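Local coordinates for transcriptional regulator containing CBS domains (Streptococcus pneumoniae, PDB 6UOF), which probably takes part in transcriptional control, this piece being its tandem pair of CBS domains, which in related proteins often bind adenosine-containing ligands, at residues D1-T4 with V5-Y9; R32-S36 with S37-V41; T64-D67 with K68-S71. All coordinates share one frame; numbering follows the deposited sequence. Where two conformers were deposited one is given.

Contact 1 (D1-T4 with V5-Y9)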
loop_
_atom_site.group_PDB
_atom_site.type_symbol
_atom_site.label_atom_id
_atom_site.label_comp_id
_atom_site.label_asym_id
_atom_site.label_seq_id
_atom_site.Cartn_x
_atom_site.Cartn_y
_atom_site.Cartn_z
ATOM N N ASP A 1 0.359 4.092 24.365
ATOM C CA ASP A 1 -0.297 2.811 23.955
ATOM C C ASP A 1 0.782 1.835 23.478
ATOM O O ASP A 1 1.742 2.284 22.824
ATOM C CB ASP A 1 -1.363 3.042 22.877
ATOM C CG ASP A 1 -2.534 3.905 23.328
ATOM O OD1 ASP A 1 -2.866 3.874 24.543
ATOM O OD2 ASP A 1 -3.105 4.611 22.465
ATOM N N ILE A 2 0.619 0.551 23.797
ATOM C CA ILE A 2 1.628 -0.476 23.406
ATOM C C ILE A 2 1.347 -1.009 21.992
ATOM O O ILE A 2 2.304 -1.499 21.386
ATOM C CB ILE A 2 1.686 -1.629 24.430
ATOM C CG1 ILE A 2 0.335 -2.334 24.593
ATOM C CG2 ILE A 2 2.232 -1.140 25.765
ATOM C CD1 ILE A 2 0.388 -3.578 25.460
ATOM N N LEU A 3 0.114 -0.924 21.471
ATOM C CA LEU A 3 -0.152 -1.591 20.164
ATOM C C LEU A 3 0.378 -0.723 19.016
ATOM O O LEU A 3 -0.155 0.379 18.787
ATOM C CB LEU A 3 -1.638 -1.914 19.997
ATOM C CG LEU A 3 -1.967 -2.737 18.751
ATOM C CD1 LEU A 3 -1.234 -4.068 18.753
ATOM C CD2 LEU A 3 -3.459 -2.965 18.629
ATOM N N THR A 4 1.396 -1.236 18.320
ATOM C CA THR A 4 2.045 -0.509 17.204
ATOM C C THR A 4 1.864 -1.246 15.871
ATOM O O THR A 4 1.462 -2.412 15.865
ATOM C CB THR A 4 3.538 -0.349 17.504
ATOM O OG1 THR A 4 4.037 -1.681 17.588
ATOM C CG2 THR A 4 3.826 0.412 18.780
ATOM N N VAL A 5 2.196 -0.556 14.777
ATOM C CA VAL A 5 2.157 -1.121 13.403
ATOM C C VAL A 5 2.995 -2.403 13.310
ATOM O O VAL A 5 2.579 -3.347 12.628
ATOM C CB VAL A 5 2.631 -0.043 12.416
ATOM C CG1 VAL A 5 2.972 -0.608 11.053
ATOM C CG2 VAL A 5 1.597 1.077 12.309
ATOM N N GLU A 6 4.145 -2.430 13.976
ATOM C CA GLU A 6 5.031 -3.613 13.906
ATOM C C GLU A 6 4.265 -4.917 14.189
ATOM O O GLU A 6 4.535 -5.928 13.522
ATOM C CB GLU A 6 6.157 -3.409 14.920
ATOM C CG GLU A 6 7.286 -4.412 14.797
ATOM C CD GLU A 6 8.496 -4.104 15.660
ATOM O OE1 GLU A 6 8.366 -3.331 16.637
ATOM O OE2 GLU A 6 9.570 -4.648 15.358
ATOM N N LYS A 7 3.325 -4.881 15.125
ATOM C CA LYS A 7 2.622 -6.110 15.567
ATOM C C LYS A 7 1.574 -6.589 14.552
ATOM O O LYS A 7 1.258 -7.779 14.573
ATOM C CB LYS A 7 2.012 -5.846 16.949
ATOM C CG LYS A 7 3.026 -5.451 18.023
ATOM C CD LYS A 7 2.461 -5.270 19.417
ATOM C CE LYS A 7 3.493 -4.804 20.424
ATOM N NZ LYS A 7 2.896 -4.621 21.769
ATOM N N LEU A 8 1.090 -5.693 13.677
ATOM C CA LEU A 8 -0.062 -5.956 12.766
ATOM C C LEU A 8 0.283 -5.921 11.279
ATOM O O LEU A 8 -0.535 -6.418 10.487
ATOM C CB LEU A 8 -1.117 -4.874 13.018
ATOM C CG LEU A 8 -2.053 -5.107 14.194
ATOM C CD1 LEU A 8 -2.898 -3.870 14.459
ATOM C CD2 LEU A 8 -2.942 -6.299 13.911
ATOM N N TYR A 9 1.448 -5.405 10.909
ATOM C CA TYR A 9 1.660 -5.145 9.466
ATOM C C TYR A 9 1.947 -6.440 8.700
ATOM O O TYR A 9 2.318 -7.472 9.293
ATOM C CB TYR A 9 2.740 -4.078 9.252
ATOM C CG TYR A 9 4.145 -4.594 9.121
ATOM C CD1 TYR A 9 4.840 -5.062 10.223
ATOM C CD2 TYR A 9 4.788 -4.609 7.889
ATOM C CE1 TYR A 9 6.138 -5.527 10.100
ATOM C CE2 TYR A 9 6.074 -5.093 7.750
ATOM C CZ TYR A 9 6.752 -5.549 8.862
ATOM O OH TYR A 9 8.032 -6.007 8.735
#
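The short helical turn that opens the first CBS domain is tied by K7 back to the N-terminal residues leading into it. K7 N donates to T4 O at 3.2 Å (N-H...O angle 147°), closing the turn. The same residue makes a second link with its side chain. CG lies anti to the carbonyl carbon (chi1 -59°) and the rest of the chain is fully extended, which lays it back along the incoming segment and brings NZ over the I2 carbonyl, where NZ bonds to I2 O at 3.2 Å, well out of the carbonyl plane. On the way the methylenes run past two side chains: K7 CD meets L3 CD1 at 3.9 Å, the two chains crossing at a slant, and K7 CG passes T4 OG1 at 3.9 Å. T4 OG1 also lies against E6 CB, 3.8 Å away. L3 CD2 approaches L8 CD1 loosely, at 4.3 Å in the given one of two L8 conformers. V5, whose CB points away from residues 1-4, is buried against I83, V100 and V111, while L3 and V5 make backbone bonds to I83 and T81. The turn leads into strand 10-11, which pairs with strand 107-112 of the second CBS domain, consistent with the interlocked halves of a tandem CBS pair.

Contact 2 (R32-S36 with S37-V41). With NA (sodium ion), chain C.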
loop_
_atom_site.group_PDB
_atom_site.type_symbol
_atom_site.label_atom_id
_atom_site.label_comp_id
_atom_site.label_asym_id
_atom_site.label_seq_id
_atom_site.Cartn_x
_atom_site.Cartn_y
_atom_site.Cartn_z
ATOM N N ARG A 32 -5.691 -10.690 -9.018
ATOM C CA ARG A 32 -6.304 -12.050 -9.005
ATOM C C ARG A 32 -5.471 -13.037 -8.185
ATOM O O ARG A 32 -6.060 -13.921 -7.560
ATOM C CB ARG A 32 -6.527 -12.497 -10.440
ATOM C CG ARG A 32 -7.452 -11.525 -11.157
ATOM C CD ARG A 32 -8.231 -12.127 -12.286
ATOM N NE ARG A 32 -9.129 -13.149 -11.783
ATOM C CZ ARG A 32 -9.850 -13.934 -12.559
ATOM N NH1 ARG A 32 -9.772 -13.801 -13.873
ATOM N NH2 ARG A 32 -10.632 -14.857 -12.028
ATOM N N LYS A 33 -4.157 -12.880 -8.152
ATOM C CA LYS A 33 -3.306 -13.815 -7.372
ATOM C C LYS A 33 -3.438 -13.530 -5.875
ATOM O O LYS A 33 -3.450 -14.514 -5.098
ATOM C CB LYS A 33 -1.844 -13.697 -7.806
ATOM C CG LYS A 33 -1.494 -14.430 -9.092
ATOM C CD LYS A 33 -0.013 -14.400 -9.401
ATOM C CE LYS A 33 0.386 -15.399 -10.464
ATOM N NZ LYS A 33 1.856 -15.570 -10.529
ATOM N N ASN A 34 -3.608 -12.262 -5.498
ATOM C CA ASN A 34 -3.570 -11.874 -4.064
ATOM C C ASN A 34 -4.945 -11.538 -3.497
ATOM O O ASN A 34 -5.047 -11.427 -2.265
ATOM C CB ASN A 34 -2.614 -10.700 -3.860
ATOM C CG ASN A 34 -1.157 -11.074 -4.066
ATOM O OD1 ASN A 34 -0.827 -12.026 -4.775
ATOM N ND2 ASN A 34 -0.269 -10.320 -3.433
ATOM N N ARG A 35 -5.938 -11.364 -4.365
ATOM C CA ARG A 35 -7.322 -11.093 -3.883
ATOM C C ARG A 35 -7.353 -9.765 -3.124
ATOM O O ARG A 35 -8.140 -9.652 -2.188
ATOM C CB ARG A 35 -7.834 -12.180 -2.929
ATOM C CG ARG A 35 -7.700 -13.604 -3.442
ATOM C CD ARG A 35 -8.468 -13.837 -4.730
ATOM N NE ARG A 35 -8.327 -15.215 -5.157
ATOM C CZ ARG A 35 -9.069 -16.217 -4.719
ATOM N NH1 ARG A 35 -10.024 -15.996 -3.832
ATOM N NH2 ARG A 35 -8.847 -17.441 -5.160
ATOM N N SER A 36 -6.540 -8.801 -3.548
ATOM C CA SER A 36 -6.463 -7.425 -2.987
ATOM C C SER A 36 -6.381 -6.478 -4.185
ATOM O O SER A 36 -5.922 -6.940 -5.244
ATOM C CB SER A 36 -5.287 -7.228 -2.063
ATOM O OG SER A 36 -5.395 -8.010 -0.883
ATOM N N SER A 37 -6.742 -5.208 -4.010
ATOM C CA SER A 37 -6.747 -4.294 -5.191
ATOM C C SER A 37 -6.030 -2.965 -4.936
ATOM O O SER A 37 -6.041 -2.114 -5.848
ATOM C CB SER A 37 -8.148 -4.033 -5.644
ATOM O OG SER A 37 -8.884 -3.388 -4.622
ATOM N N ARG A 38 -5.448 -2.773 -3.765
ATOM C CA ARG A 38 -4.744 -1.509 -3.455
ATOM C C ARG A 38 -3.327 -1.869 -3.032
ATOM O O ARG A 38 -3.148 -2.584 -2.037
ATOM C CB ARG A 38 -5.496 -0.708 -2.401
ATOM C CG ARG A 38 -6.916 -0.383 -2.837
ATOM C CD ARG A 38 -7.644 0.582 -1.936
ATOM N NE ARG A 38 -8.941 0.889 -2.514
ATOM C CZ ARG A 38 -9.826 1.717 -1.986
ATOM N NH1 ARG A 38 -9.559 2.349 -0.855
ATOM N NH2 ARG A 38 -10.975 1.923 -2.599
ATOM N N PHE A 39 -2.367 -1.397 -3.805
ATOM C CA PHE A 39 -0.960 -1.781 -3.526
ATOM C C PHE A 39 -0.032 -0.584 -3.483
ATOM O O PHE A 39 -0.199 0.379 -4.247
ATOM C CB PHE A 39 -0.413 -2.718 -4.604
ATOM C CG PHE A 39 -1.191 -3.996 -4.748
ATOM C CD1 PHE A 39 -1.060 -5.009 -3.812
ATOM C CD2 PHE A 39 -2.077 -4.189 -5.791
ATOM C CE1 PHE A 39 -1.794 -6.177 -3.924
ATOM C CE2 PHE A 39 -2.794 -5.361 -5.912
ATOM C CZ PHE A 39 -2.659 -6.351 -4.977
ATOM N N PRO A 40 1.017 -0.621 -2.622
ATOM C CA PRO A 40 2.066 0.396 -2.680
ATOM C C PRO A 40 2.900 0.176 -3.942
ATOM O O PRO A 40 3.059 -0.939 -4.411
ATOM C CB PRO A 40 2.902 0.122 -1.429
ATOM C CG PRO A 40 2.734 -1.379 -1.187
ATOM C CD PRO A 40 1.305 -1.670 -1.618
ATOM N N VAL A 41 3.457 1.277 -4.435
ATOM C CA VAL A 41 4.343 1.258 -5.631
ATOM C C VAL A 41 5.722 1.785 -5.245
ATOM O O VAL A 41 5.798 2.845 -4.616
ATOM C CB VAL A 41 3.755 2.112 -6.761
ATOM C CG1 VAL A 41 4.601 1.945 -8.002
ATOM C CG2 VAL A 41 2.302 1.753 -7.043
HETATM NA NA NA C . -3.967 -11.441 -0.232
HETATM O O HOH W 1 -6.204 -10.680 0.312
HETATM O O HOH W 2 -3.085 -9.277 -0.405
HETATM O O HOH W 3 -1.773 -12.031 -0.696
#
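N34, S36 and F39 meet where helix 24-34 ends and the chain turns into strand 39-42, the second half of the beta-alpha-beta unit of the first CBS domain. R35, with positive phi (63°), is the first residue past the helix to leave helical geometry. Packing across the turn falls to F39. With CG anti to the carbonyl carbon (chi1 -59°), its ring reaches back toward S36, so that CZ comes 3.3 Å from S36 O and 4.0 Å from S36 CB; the carbonyl oxygen meets the ring obliquely. N34 ND2, likewise oblique, is more distant, at 4.4 Å from F39 CE1, and its hydrogen bond goes to Y15 O instead. The ring is buried on Y27, L30 and V31, which joins the strand to the face of its own helix, and S37 O bonds to the Y27 hydroxyl. Polar contacts gather on the sodium ion at the helix end. The backbone oxygen N34 O binds it at 2.3 Å, and three waters complete the ligands identified here. S36 OG does not touch the metal; it belongs to the second shell, hydrogen-bonded to two of the bound waters, which it helps to position. The shorter of these two bonds runs from S36 OG to water 2 at 2.7 Å; water 1 lies 3.0 Å from S36 OG and also donates a weak bond to R35 O.

Contact 3 (T64-D67 with K68-S71)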
loop_
_atom_site.group_PDB
_atom_site.type_symbol
_atom_site.label_atom_id
_atom_site.label_comp_id
_atom_site.label_asym_id
_atom_site.label_seq_id
_atom_site.Cartn_x
_atom_site.Cartn_y
_atom_site.Cartn_z
ATOM N N THR A 64 0.213 0.249 -20.210
ATOM C CA THR A 64 0.684 1.485 -19.526
ATOM C C THR A 64 1.452 1.168 -18.246
ATOM O O THR A 64 1.041 0.240 -17.503
ATOM C CB THR A 64 -0.481 2.430 -19.213
ATOM O OG1 THR A 64 -1.093 2.770 -20.458
ATOM C CG2 THR A 64 -0.046 3.691 -18.501
ATOM N N THR A 65 2.534 1.904 -17.989
ATOM C CA THR A 65 3.314 1.673 -16.751
ATOM C C THR A 65 2.572 2.236 -15.537
ATOM O O THR A 65 1.834 3.239 -15.643
ATOM C CB THR A 65 4.749 2.217 -16.837
ATOM O OG1 THR A 65 4.741 3.565 -17.304
ATOM C CG2 THR A 65 5.630 1.370 -17.728
ATOM N N ILE A 66 2.813 1.602 -14.393
ATOM C CA ILE A 66 2.109 1.994 -13.143
ATOM C C ILE A 66 2.418 3.444 -12.759
ATOM O O ILE A 66 1.510 4.108 -12.215
ATOM C CB ILE A 66 2.467 0.996 -12.025
ATOM C CG1 ILE A 66 1.957 -0.409 -12.366
ATOM C CG2 ILE A 66 1.959 1.479 -10.678
ATOM C CD1 ILE A 66 0.451 -0.532 -12.518
ATOM N N ASP A 67 3.631 3.946 -13.025
ATOM C CA ASP A 67 3.932 5.329 -12.587
ATOM C C ASP A 67 2.979 6.331 -13.246
ATOM O O ASP A 67 2.736 7.369 -12.629
ATOM C CB ASP A 67 5.377 5.729 -12.904
ATOM C CG ASP A 67 5.696 5.853 -14.381
ATOM O OD1 ASP A 67 5.383 4.929 -15.143
ATOM O OD2 ASP A 67 6.236 6.911 -14.762
ATOM N N LYS A 68 2.406 5.991 -14.401
ATOM C CA LYS A 68 1.556 6.954 -15.148
ATOM C C LYS A 68 0.085 6.831 -14.722
ATOM O O LYS A 68 -0.704 7.665 -15.196
ATOM C CB LYS A 68 1.823 6.798 -16.655
ATOM C CG LYS A 68 3.242 7.213 -17.054
ATOM C CD LYS A 68 3.561 7.262 -18.532
ATOM C CE LYS A 68 2.672 8.233 -19.272
ATOM N NZ LYS A 68 3.118 8.435 -20.675
ATOM N N VAL A 69 -0.267 5.869 -13.855
ATOM C CA VAL A 69 -1.694 5.713 -13.429
ATOM C C VAL A 69 -1.830 5.800 -11.910
ATOM O O VAL A 69 -2.915 6.059 -11.415
ATOM C CB VAL A 69 -2.333 4.398 -13.934
ATOM C CG1 VAL A 69 -2.150 4.190 -15.427
ATOM C CG2 VAL A 69 -1.817 3.183 -13.181
HETATM N N MSE A 70 -0.745 5.617 -11.155
HETATM C CA MSE A 70 -0.831 5.550 -9.703
HETATM C C MSE A 70 -1.236 6.887 -9.081
HETATM O O MSE A 70 -1.002 7.955 -9.656
HETATM C CB MSE A 70 0.516 5.094 -9.127
HETATM C CG MSE A 70 1.592 6.125 -9.244
HETATM SE SE MSE A 70 3.328 5.362 -8.748
HETATM C CE MSE A 70 4.438 6.910 -9.196
ATOM N N SER A 71 -1.836 6.777 -7.888
ATOM C CA SER A 71 -2.259 7.882 -7.047
ATOM C C SER A 71 -1.105 8.346 -6.155
ATOM O O SER A 71 -0.092 7.612 -6.031
ATOM C CB SER A 71 -3.406 7.478 -6.145
ATOM O OG SER A 71 -4.555 7.108 -6.882
HETATM O O HOH W 4 0.396 8.658 -12.082
#
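The D67 carboxylate has K68 over one face and T65 at one oxygen. Above that face lies CG of K68, almost equally far from both oxygens, 3.7 Å from D67 OD1 and 3.8 Å from D67 OD2. K68 N lies over that face too, but its N-H is turned to T65 O, 3.1 Å from K68 N, so it makes no bond to the carboxylate. T65 OG1 donates a hydrogen bond to D67 OD1 at 2.6 Å, meeting it nearly along the C-O bond. Both groups are turned to each other by their first torsions, T65 OG1 and D67 CG each lying between their own backbone N and carbonyl carbon (chi1 50° and 67°). The I66 carbonyl is gripped twice: M70 N comes from straight ahead of I66 O at 2.9 Å, C=O...N angle 175°, whereas V69 N at 3.0 Å lies well above the carbonyl plane. The two i+3 bonds, to T65 O and I66 O, wind a short 3-10 turn at 66-68, at the entry to the second CBS domain, and the i+4 bond from M70 N closes its end. I66 and the selenomethionine M70 both pack on V41 of the first CBS domain. The extended M70 chain crosses I66 at about a right angle and continues past D67, its CE 3.8 Å from D67 CA. T64 CG2 touches V69 CG1 at 3.8 Å and crosses the K68 chain squarely at CB. Water 4 donates to both D67 O and M70 O, bridging the end of the turn.

Contacts 1 and 3 appear to be equivalent short helical turns at the entries to the two CBS domains, on opposite sides of the chain's centre, with centres about 31 Å apart. Each packs on the other half of the pair: residues 5-9 lie against strands 97-101 and 107-112, and the loop of residues 64-71 lies against strands 39-42 and 48-52. Contact 2 supplies part of the latter surface, so contacts 2 and 3 touch directly: V41 CG2 lies 3.7 Å from I66 CG2, and V41 CG1 is equally far from M70 SE. Contacts 1 and 2 do not meet; their nearest atoms are about 10 Å apart. The sodium ion belongs to contact 2, at the helix end away from V41.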